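PDB 4HVL: membrane-anchored mycosin mycp1 from Mycobacterium thermoresistibile, which is probably a subtilisin-like serine endopeptidase and an essential component of the type VII (ESX-1) secretion system. Local coordinates for residues Pro13-Gly18 against Ile166-Asn171. Residues are numbered along the deposited sequence; the frame is centred on the assembly and turned at random.
Sequences PPDETG and IVHAAN. With ZN (zinc ion), chain C.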
ATOM      1  N   PRO A  13      10.289  15.629  -8.617  1.00 23.37           N
ATOM      2  CA  PRO A  13      10.234  16.681  -7.614  1.00 23.06           C
ATOM      3  C   PRO A  13      11.475  16.747  -6.734  1.00 24.02           C
ATOM      4  O   PRO A  13      12.253  15.802  -6.707  1.00 24.18           O
ATOM      5  CB  PRO A  13       9.023  16.308  -6.769  1.00 22.11           C
ATOM      6  CG  PRO A  13       8.814  14.856  -6.984  1.00 21.82           C
ATOM      7  CD  PRO A  13       9.432  14.476  -8.278  1.00 22.45           C
ATOM      8  N   PRO A  14      11.656  17.874  -6.019  1.00 24.97           N
ATOM      9  CA  PRO A  14      12.773  17.966  -5.100  1.00 25.89           C
ATOM     10  C   PRO A  14      12.669  16.910  -3.985  1.00 25.21           C
ATOM     11  O   PRO A  14      11.578  16.526  -3.584  1.00 24.52           O
ATOM     12  CB  PRO A  14      12.674  19.406  -4.539  1.00 26.08           C
ATOM     13  CG  PRO A  14      11.274  19.846  -4.799  1.00 25.71           C
ATOM     14  CD  PRO A  14      10.808  19.089  -6.005  1.00 25.31           C
ATOM     15  N   ASP A  15      13.818  16.424  -3.542  1.00 26.08           N
ATOM     16  CA  ASP A  15      13.905  15.541  -2.402  1.00 25.99           C
ATOM     17  C   ASP A  15      13.787  16.403  -1.151  1.00 25.67           C
ATOM     18  O   ASP A  15      14.774  16.867  -0.627  1.00 25.75           O
ATOM     19  CB  ASP A  15      15.227  14.780  -2.446  1.00 27.68           C
ATOM     20  CG  ASP A  15      15.465  13.929  -1.215  1.00 28.79           C
ATOM     21  OD1 ASP A  15      14.506  13.477  -0.570  1.00 29.06           O
ATOM     22  OD2 ASP A  15      16.657  13.753  -0.891  1.00 31.59           O
ATOM     23  N   GLU A  16      12.564  16.649  -0.705  1.00 24.58           N
ATOM     24  CA  GLU A  16      12.348  17.427   0.506  1.00 25.53           C
ATOM     25  C   GLU A  16      11.193  16.843   1.273  1.00 23.50           C
ATOM     26  O   GLU A  16      10.210  16.418   0.673  1.00 21.69           O
ATOM     27  CB  GLU A  16      12.053  18.888   0.139  1.00 27.55           C
ATOM     28  CG  GLU A  16      12.007  19.860   1.297  1.00 29.71           C
ATOM     29  CD  GLU A  16      13.286  19.886   2.143  1.00 32.35           C
ATOM     30  OE1 GLU A  16      14.112  20.816   1.953  1.00 35.86           O
ATOM     31  OE2 GLU A  16      13.454  19.001   3.034  1.00 33.09           O
ATOM     32  N   THR A  17      11.302  16.841   2.601  1.00 22.77           N
ATOM     33  CA  THR A  17      10.236  16.295   3.443  1.00 21.74           C
ATOM     34  C   THR A  17       9.192  17.367   3.791  1.00 20.85           C
ATOM     35  O   THR A  17       9.356  18.530   3.427  1.00 20.59           O
ATOM     36  CB  THR A  17      10.798  15.681   4.739  1.00 22.34           C
ATOM     37  OG1 THR A  17      11.381  16.695   5.554  1.00 22.82           O
ATOM     38  CG2 THR A  17      11.834  14.639   4.429  1.00 23.21           C
ATOM     39  N   GLY A  18       8.126  16.969   4.489  1.00 19.93           N
ATOM     40  CA  GLY A  18       7.128  17.906   5.017  1.00 19.68           C
ATOM     41  C   GLY A  18       5.878  17.992   4.150  1.00 18.78           C
ATOM     42  O   GLY A  18       5.926  17.613   2.993  1.00 17.95           O
ATOM     43  N   ILE A 166       8.045   9.585  -2.437  1.00 14.96           N
ATOM     44  CA  ILE A 166       8.536   8.467  -3.243  1.00 15.54           C
ATOM     45  C   ILE A 166      10.008   8.725  -3.593  1.00 16.21           C
ATOM     46  O   ILE A 166      10.838   7.818  -3.460  1.00 16.23           O
ATOM     47  CB  ILE A 166       7.662   8.245  -4.506  1.00 15.63           C
ATOM     48  CG1 ILE A 166       6.263   7.765  -4.106  1.00 15.60           C
ATOM     49  CG2 ILE A 166       8.273   7.207  -5.419  1.00 16.01           C
ATOM     50  CD1 ILE A 166       5.200   7.959  -5.172  1.00 16.13           C
ATOM     51  N   VAL A 167      10.338   9.970  -3.986  1.00 16.35           N
ATOM     52  CA  VAL A 167      11.739  10.343  -4.246  1.00 16.92           C
ATOM     53  C   VAL A 167      12.586  10.071  -2.996  1.00 17.00           C
ATOM     54  O   VAL A 167      13.631   9.378  -3.050  1.00 16.93           O
ATOM     55  CB  VAL A 167      11.886  11.823  -4.712  1.00 17.16           C
ATOM     56  CG1 VAL A 167      13.343  12.253  -4.770  1.00 17.77           C
ATOM     57  CG2 VAL A 167      11.276  12.002  -6.098  1.00 17.60           C
ATOM     58  N   HIS A 168      12.138  10.620  -1.870  1.00 16.82           N
ATOM     59  CA  HIS A 168      12.833  10.448  -0.613  1.00 16.70           C
ATOM     60  C   HIS A 168      12.977   8.953  -0.214  1.00 16.57           C
ATOM     61  O   HIS A 168      14.064   8.517   0.176  1.00 15.71           O
ATOM     62  CB  HIS A 168      12.126  11.261   0.457  1.00 17.42           C
ATOM     63  CG  HIS A 168      12.703  11.121   1.829  1.00 17.84           C
ATOM     64  ND1 HIS A 168      13.883  11.713   2.208  1.00 19.75           N
ATOM     65  CD2 HIS A 168      12.230  10.491   2.930  1.00 18.13           C
ATOM     66  CE1 HIS A 168      14.127  11.443   3.482  1.00 19.10           C
ATOM     67  NE2 HIS A 168      13.134  10.703   3.943  1.00 18.63           N
ATOM     68  N   ALA A 169      11.898   8.169  -0.349  1.00 16.68           N
ATOM     69  CA  ALA A 169      11.952   6.735  -0.052  1.00 16.72           C
ATOM     70  C   ALA A 169      13.045   6.042  -0.848  1.00 17.39           C
ATOM     71  O   ALA A 169      13.800   5.216  -0.322  1.00 18.41           O
ATOM     72  CB  ALA A 169      10.603   6.079  -0.303  1.00 16.21           C
ATOM     73  N   ALA A 170      13.096   6.349  -2.138  1.00 18.03           N
ATOM     74  CA  ALA A 170      14.103   5.783  -3.046  1.00 17.91           C
ATOM     75  C   ALA A 170      15.509   6.168  -2.604  1.00 18.28           C
ATOM     76  O   ALA A 170      16.409   5.319  -2.554  1.00 18.84           O
ATOM     77  CB  ALA A 170      13.849   6.263  -4.458  1.00 17.74           C
ATOM     78  N   ASN A 171      15.681   7.449  -2.252  1.00 17.76           N
ATOM     79  CA  ASN A 171      16.968   7.956  -1.757  1.00 17.93           C
ATOM     80  C   ASN A 171      17.458   7.312  -0.456  1.00 18.12           C
ATOM     81  O   ASN A 171      18.667   7.258  -0.199  1.00 17.17           O
ATOM     82  CB  ASN A 171      16.935   9.487  -1.631  1.00 17.99           C
ATOM     83  CG  ASN A 171      16.921  10.185  -2.998  1.00 18.41           C
ATOM     84  OD1 ASN A 171      17.149   9.556  -4.026  1.00 18.45           O
ATOM     85  ND2 ASN A 171      16.668  11.498  -3.006  1.00 18.89           N
TER
HETATM   86 ZN    ZN C 502      15.354  12.875   1.184  1.00 21.21          ZN
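A zinc ion bridges D15 and H168, tying an irregular N-terminal loop to the last turns of helix 154-171. D15 OD1 binds the metal at 2.0 Å and H168 ND1 at 2.1 Å; two atoms from elsewhere in the structure are also bound. D15 OD2 is a longer ligand, 2.6 Å from the zinc, which makes the carboxylate an asymmetric bidentate ligand. H168 CG lies anti to the backbone N (chi1 177°), and the ring presents ND1 to the metal while the other ring nitrogen, NE2, makes a weak hydrogen bond to the carbonyl oxygen of G84. N171, one helical turn after V167, meets D15 tip to tip: ND2 donates to OD2 over 3.1 Å, coming from above the carboxylate plane. An amide suits this place because its other end, OD1, hydrogen-bonds the hydroxyl of Y202. Helix 154-171 belongs to the subtilisin fold, where helices pack on a central parallel sheet: A169 and I166 face strand 176-179, whereas V167 and H168 turn toward the loop. T17 lays its methyl CG2 over one face of the H168 ring, 4.1 Å from its centroid in a CH-pi contact. Next to the metal site, the contact becomes apolar. V167 divides its two methyls, CG1 meeting D15 CB at 3.9 Å and CG2 meeting P13 CD at 3.8 Å; the branched valine thus serves both loop residues, and P13 offers the edge of a stiff, puckered ring, CG and CD, to CG2. R164 NH1, one turn before H168, hydrogen-bonds the carbonyl oxygens of E16 and G18.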